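Local atomic coordinates of putative sugar binding protein (Geobacillus stearothermophilus, PDB entry 6GT9), a protein that binds galactose and probably glucose as the sugar-binding component of a three-component sensing system linked to galactan utilization. Residues A204-I207 against L208-H211; A229-V232 against E233-R237. All coordinates share one frame; numbering follows the deposited sequence.

Interaction 1: A204-I207 against L208-H211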
loop_
_atom_site.group_PDB
_atom_site.type_symbol
_atom_site.label_atom_id
_atom_site.label_comp_id
_atom_site.label_asym_id
_atom_site.label_seq_id
_atom_site.Cartn_x
_atom_site.Cartn_y
_atom_site.Cartn_z
ATOM N N ALA A 204 -15.498 3.041 -10.670
ATOM C CA ALA A 204 -15.376 4.308 -11.385
ATOM C C ALA A 204 -16.580 4.541 -12.281
ATOM O O ALA A 204 -17.122 5.651 -12.326
ATOM C CB ALA A 204 -14.102 4.334 -12.223
ATOM N N TYR A 205 -17.008 3.500 -12.995
ATOM C CA TYR A 205 -18.140 3.620 -13.908
ATOM C C TYR A 205 -19.420 3.982 -13.159
ATOM O O TYR A 205 -20.112 4.939 -13.521
ATOM C CB TYR A 205 -18.296 2.319 -14.694
ATOM C CG TYR A 205 -19.477 2.287 -15.634
ATOM C CD1 TYR A 205 -19.377 2.792 -16.924
ATOM C CD2 TYR A 205 -20.690 1.741 -15.232
ATOM C CE1 TYR A 205 -20.458 2.760 -17.783
ATOM C CE2 TYR A 205 -21.775 1.704 -16.082
ATOM C CZ TYR A 205 -21.653 2.216 -17.355
ATOM O OH TYR A 205 -22.735 2.185 -18.204
ATOM N N THR A 206 -19.736 3.246 -12.089
ATOM C CA THR A 206 -20.945 3.553 -11.326
ATOM C C THR A 206 -20.870 4.928 -10.666
ATOM O O THR A 206 -21.898 5.596 -10.522
ATOM C CB THR A 206 -21.203 2.466 -10.277
ATOM O OG1 THR A 206 -20.122 2.427 -9.341
ATOM C CG2 THR A 206 -21.315 1.107 -10.936
ATOM N N ILE A 207 -19.674 5.368 -10.257
ATOM C CA ILE A 207 -19.532 6.721 -9.714
ATOM C C ILE A 207 -19.907 7.754 -10.766
ATOM O O ILE A 207 -20.629 8.721 -10.484
ATOM C CB ILE A 207 -18.101 6.957 -9.190
ATOM C CG1 ILE A 207 -17.844 6.201 -7.892
ATOM C CG2 ILE A 207 -17.857 8.448 -8.960
ATOM C CD1 ILE A 207 -16.413 6.331 -7.390
ATOM N N LEU A 208 -19.420 7.571 -11.997
ATOM C CA LEU A 208 -19.702 8.546 -13.040
ATOM C C LEU A 208 -21.179 8.557 -13.422
ATOM O O LEU A 208 -21.704 9.611 -13.800
ATOM C CB LEU A 208 -18.816 8.280 -14.258
ATOM C CG LEU A 208 -17.326 8.433 -13.904
ATOM C CD1 LEU A 208 -16.402 8.037 -15.057
ATOM C CD2 LEU A 208 -17.041 9.853 -13.442
ATOM N N LYS A 209 -21.880 7.427 -13.304
ATOM C CA LYS A 209 -23.296 7.460 -13.673
ATOM C C LYS A 209 -24.149 8.086 -12.568
ATOM O O LYS A 209 -25.083 8.837 -12.864
ATOM C CB LYS A 209 -23.797 6.061 -14.065
ATOM C CG LYS A 209 -23.931 5.010 -12.962
ATOM C CD LYS A 209 -24.429 3.665 -13.564
ATOM C CE LYS A 209 -24.381 2.503 -12.560
ATOM N NZ LYS A 209 -23.765 1.243 -13.109
ATOM N N LYS A 210 -23.819 7.837 -11.296
ATOM C CA LYS A 210 -24.538 8.487 -10.202
ATOM C C LYS A 210 -24.100 9.931 -9.978
ATOM O O LYS A 210 -24.890 10.740 -9.478
ATOM C CB LYS A 210 -24.362 7.705 -8.902
ATOM C CG LYS A 210 -25.270 6.491 -8.775
ATOM C CD LYS A 210 -25.292 5.981 -7.337
ATOM C CE LYS A 210 -25.697 7.085 -6.366
ATOM N NZ LYS A 210 -25.731 6.603 -4.954
ATOM N N HIS A 211 -22.854 10.267 -10.309
ATOM C CA HIS A 211 -22.295 11.600 -10.078
ATOM C C HIS A 211 -21.648 12.076 -11.366
ATOM O O HIS A 211 -20.418 12.057 -11.494
ATOM C CB HIS A 211 -21.258 11.597 -8.955
ATOM C CG HIS A 211 -21.731 10.972 -7.684
ATOM N ND1 HIS A 211 -22.331 11.698 -6.679
ATOM C CD2 HIS A 211 -21.663 9.693 -7.238
ATOM C CE1 HIS A 211 -22.624 10.893 -5.673
ATOM N NE2 HIS A 211 -22.229 9.670 -5.986
#
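Ala204 O accepts the backbone N-H of Leu208 at 3.0 Å, and Leu208 CG packs against the same oxygen at 3.2 Å. Ala204 and Leu208 thus share one face of helix 197-210, the face that rests on Val231 of helix 224-235. Tyr205 O takes the N-H of Lys209. The Tyr205 ring, swung out with CG anti to the backbone N (chi1 177°), has Lys209 NZ at its edge, 3.6 Å from CE2, so the ammonium lies beside the ring rather than over its face. Thr206 O bonds Lys210 N and more weakly Lys209 N. Lys209 takes the uncommon first torsion of 70°, which folds its chain back along the helix: CG sits 3.2 Å from Thr206 O, and NZ reaches the Thr206 methyl, CG2, at 3.3 Å. The Thr206 hydroxyl, OG1, is hydrogen-bonded to Lys203 O one turn back. Ile207 O receives the N-H of His211 at 2.7 Å and meets the imidazole at its edge, in the ring plane, with CD2 at 3.5 Å. The Ile207 side chain faces inward to Ala157 and Glu191 on neighbouring strands. His211 is the first residue to leave helical angles, and the arrangement is the C-terminal turn of an alpha helix flanking the sheet in a periplasmic binding protein fold.

Interaction 2: A229-V232 against E233-R237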
loop_
_atom_site.group_PDB
_atom_site.type_symbol
_atom_site.label_atom_id
_atom_site.label_comp_id
_atom_site.label_asym_id
_atom_site.label_seq_id
_atom_site.Cartn_x
_atom_site.Cartn_y
_atom_site.Cartn_z
ATOM N N ALA A 229 -8.458 4.987 -15.020
ATOM C CA ALA A 229 -8.007 5.480 -16.315
ATOM C C ALA A 229 -8.639 4.691 -17.455
ATOM O O ALA A 229 -8.999 5.264 -18.491
ATOM C CB ALA A 229 -6.485 5.421 -16.401
ATOM N N LYS A 230 -8.771 3.373 -17.290
ATOM C CA LYS A 230 -9.437 2.574 -18.312
ATOM C C LYS A 230 -10.853 3.071 -18.562
ATOM O O LYS A 230 -11.288 3.175 -19.714
ATOM C CB LYS A 230 -9.458 1.104 -17.900
ATOM C CG LYS A 230 -10.326 0.218 -18.792
ATOM C CD LYS A 230 -10.813 -1.028 -18.029
ATOM C CE LYS A 230 -11.533 -2.017 -18.942
ATOM N NZ LYS A 230 -10.587 -2.720 -19.853
ATOM N N VAL A 231 -11.591 3.386 -17.496
ATOM C CA VAL A 231 -12.968 3.838 -17.662
ATOM C C VAL A 231 -13.010 5.240 -18.271
ATOM O O VAL A 231 -13.819 5.522 -19.166
ATOM C CB VAL A 231 -13.701 3.763 -16.310
ATOM C CG1 VAL A 231 -15.066 4.438 -16.395
ATOM C CG2 VAL A 231 -13.864 2.316 -15.904
ATOM N N VAL A 232 -12.126 6.130 -17.817
ATOM C CA VAL A 232 -12.084 7.489 -18.349
ATOM C C VAL A 232 -11.789 7.466 -19.844
ATOM O O VAL A 232 -12.421 8.186 -20.630
ATOM C CB VAL A 232 -11.045 8.328 -17.576
ATOM C CG1 VAL A 232 -10.763 9.660 -18.282
ATOM C CG2 VAL A 232 -11.527 8.572 -16.161
ATOM N N GLU A 233 -10.838 6.628 -20.265
ATOM C CA GLU A 233 -10.476 6.590 -21.678
ATOM C C GLU A 233 -11.592 6.009 -22.538
ATOM O O GLU A 233 -11.712 6.379 -23.711
ATOM C CB GLU A 233 -9.179 5.804 -21.876
ATOM C CG GLU A 233 -7.947 6.561 -21.417
ATOM C CD GLU A 233 -6.643 5.963 -21.929
ATOM O OE1 GLU A 233 -5.576 6.587 -21.712
ATOM O OE2 GLU A 233 -6.679 4.870 -22.538
ATOM N N GLN A 234 -12.419 5.115 -21.985
ATOM C CA GLN A 234 -13.517 4.559 -22.771
ATOM C C GLN A 234 -14.592 5.594 -23.059
ATOM O O GLN A 234 -15.267 5.509 -24.094
ATOM C CB GLN A 234 -14.134 3.354 -22.065
ATOM C CG GLN A 234 -13.173 2.198 -21.870
ATOM C CD GLN A 234 -13.854 0.950 -21.355
ATOM O OE1 GLN A 234 -14.639 0.998 -20.399
ATOM N NE2 GLN A 234 -13.537 -0.185 -21.967
ATOM N N PHE A 235 -14.790 6.557 -22.157
ATOM C CA PHE A 235 -15.663 7.681 -22.484
ATOM C C PHE A 235 -15.041 8.559 -23.563
ATOM O O PHE A 235 -15.724 8.972 -24.512
ATOM C CB PHE A 235 -15.957 8.503 -21.233
ATOM C CG PHE A 235 -16.995 7.897 -20.330
ATOM C CD1 PHE A 235 -18.346 8.038 -20.611
ATOM C CD2 PHE A 235 -16.622 7.201 -19.194
ATOM C CE1 PHE A 235 -19.302 7.496 -19.779
ATOM C CE2 PHE A 235 -17.573 6.655 -18.356
ATOM C CZ PHE A 235 -18.918 6.802 -18.650
ATOM N N HIS A 236 -13.744 8.829 -23.452
ATOM C CA HIS A 236 -13.053 9.782 -24.309
ATOM C C HIS A 236 -13.866 11.070 -24.433
ATOM O O HIS A 236 -14.289 11.480 -25.517
ATOM C CB HIS A 236 -12.748 9.187 -25.686
ATOM C CG HIS A 236 -11.653 9.909 -26.412
ATOM N ND1 HIS A 236 -11.839 11.138 -27.010
ATOM C CD2 HIS A 236 -10.351 9.588 -26.610
ATOM C CE1 HIS A 236 -10.705 11.537 -27.558
ATOM N NE2 HIS A 236 -9.787 10.613 -27.330
ATOM N N ARG A 237 -14.114 11.681 -23.279
ATOM C CA ARG A 237 -14.719 13.000 -23.242
ATOM C C ARG A 237 -13.697 14.059 -23.644
ATOM O O ARG A 237 -12.483 13.854 -23.548
ATOM C CB ARG A 237 -15.239 13.316 -21.843
ATOM C CG ARG A 237 -16.284 12.365 -21.300
ATOM C CD ARG A 237 -16.965 13.036 -20.118
ATOM N NE ARG A 237 -17.312 14.414 -20.462
ATOM C CZ ARG A 237 -17.433 15.396 -19.579
ATOM N NH1 ARG A 237 -17.224 15.156 -18.289
ATOM N NH2 ARG A 237 -17.740 16.618 -19.983
HETATM O O HOH W 1 -13.412 10.793 -20.444
#
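The last turns of helix 224-235, the crossover helix of the beta-alpha-beta unit between strands 216-219 and 242-246, run from Ala229 to Phe235. Glu233 N donates to Ala229 O at 2.9 Å, and Glu233 CB and CG pack against that oxygen. Beyond CG the chain extends away from the helix, and its carboxylate oxygen OE1 is gripped twice, by a salt bridge to Lys258 and a hydrogen bond to Thr260. Lys230 O takes the N-H of Gln234, while Gln234 CG lies 3.0 Å from the same oxygen. Farther out the two side chains pass at a slant, Lys230 CE and Gln234 NE2 being 4.1 Å apart. The side chains of Val231 and Phe235 run alongside each other off the same flank of the helix: CG1 of Val231 meets CE2 of Phe235 at 3.9 Å, and Phe235 CD2 comes to 3.3 Å from Val231 O. This apolar pair faces Leu208 of helix 197-210. Val232 O accepts His236 N at 3.2 Å and also a hydrogen bond from a water 2.8 Å away, which in turn accepts the N-H of Arg237. That water extends the bonding of Val232 O to Arg237, two residues beyond Phe235. His236 has positive phi (46°), and its backbone turns the chain out of the helix; the whole is a water-bridged alpha-helix C-terminus within a Rossmann-like beta-alpha-beta crossover.

How the interactions relate
From the N terminus, residues 204-211 come first and close the end of helix 197-210; the chain then runs through strand 216-219 before residues 229-237 finish helix 224-235 and lead on to strand 242-246. Interactions 1 and 2 are therefore in series, neither nesting nor crossing, and each closes only short helical turns. Their centres lie about 12 Å apart, and the two helices meet through side chains: Leu208 CD1 touches Phe235 CE2 at 3.8 Å, and Ala204 CB approaches Val231 CB at 4.1 Å. Together they join consecutive helices of the lobe built on the mixed sheet, away from the galactose site.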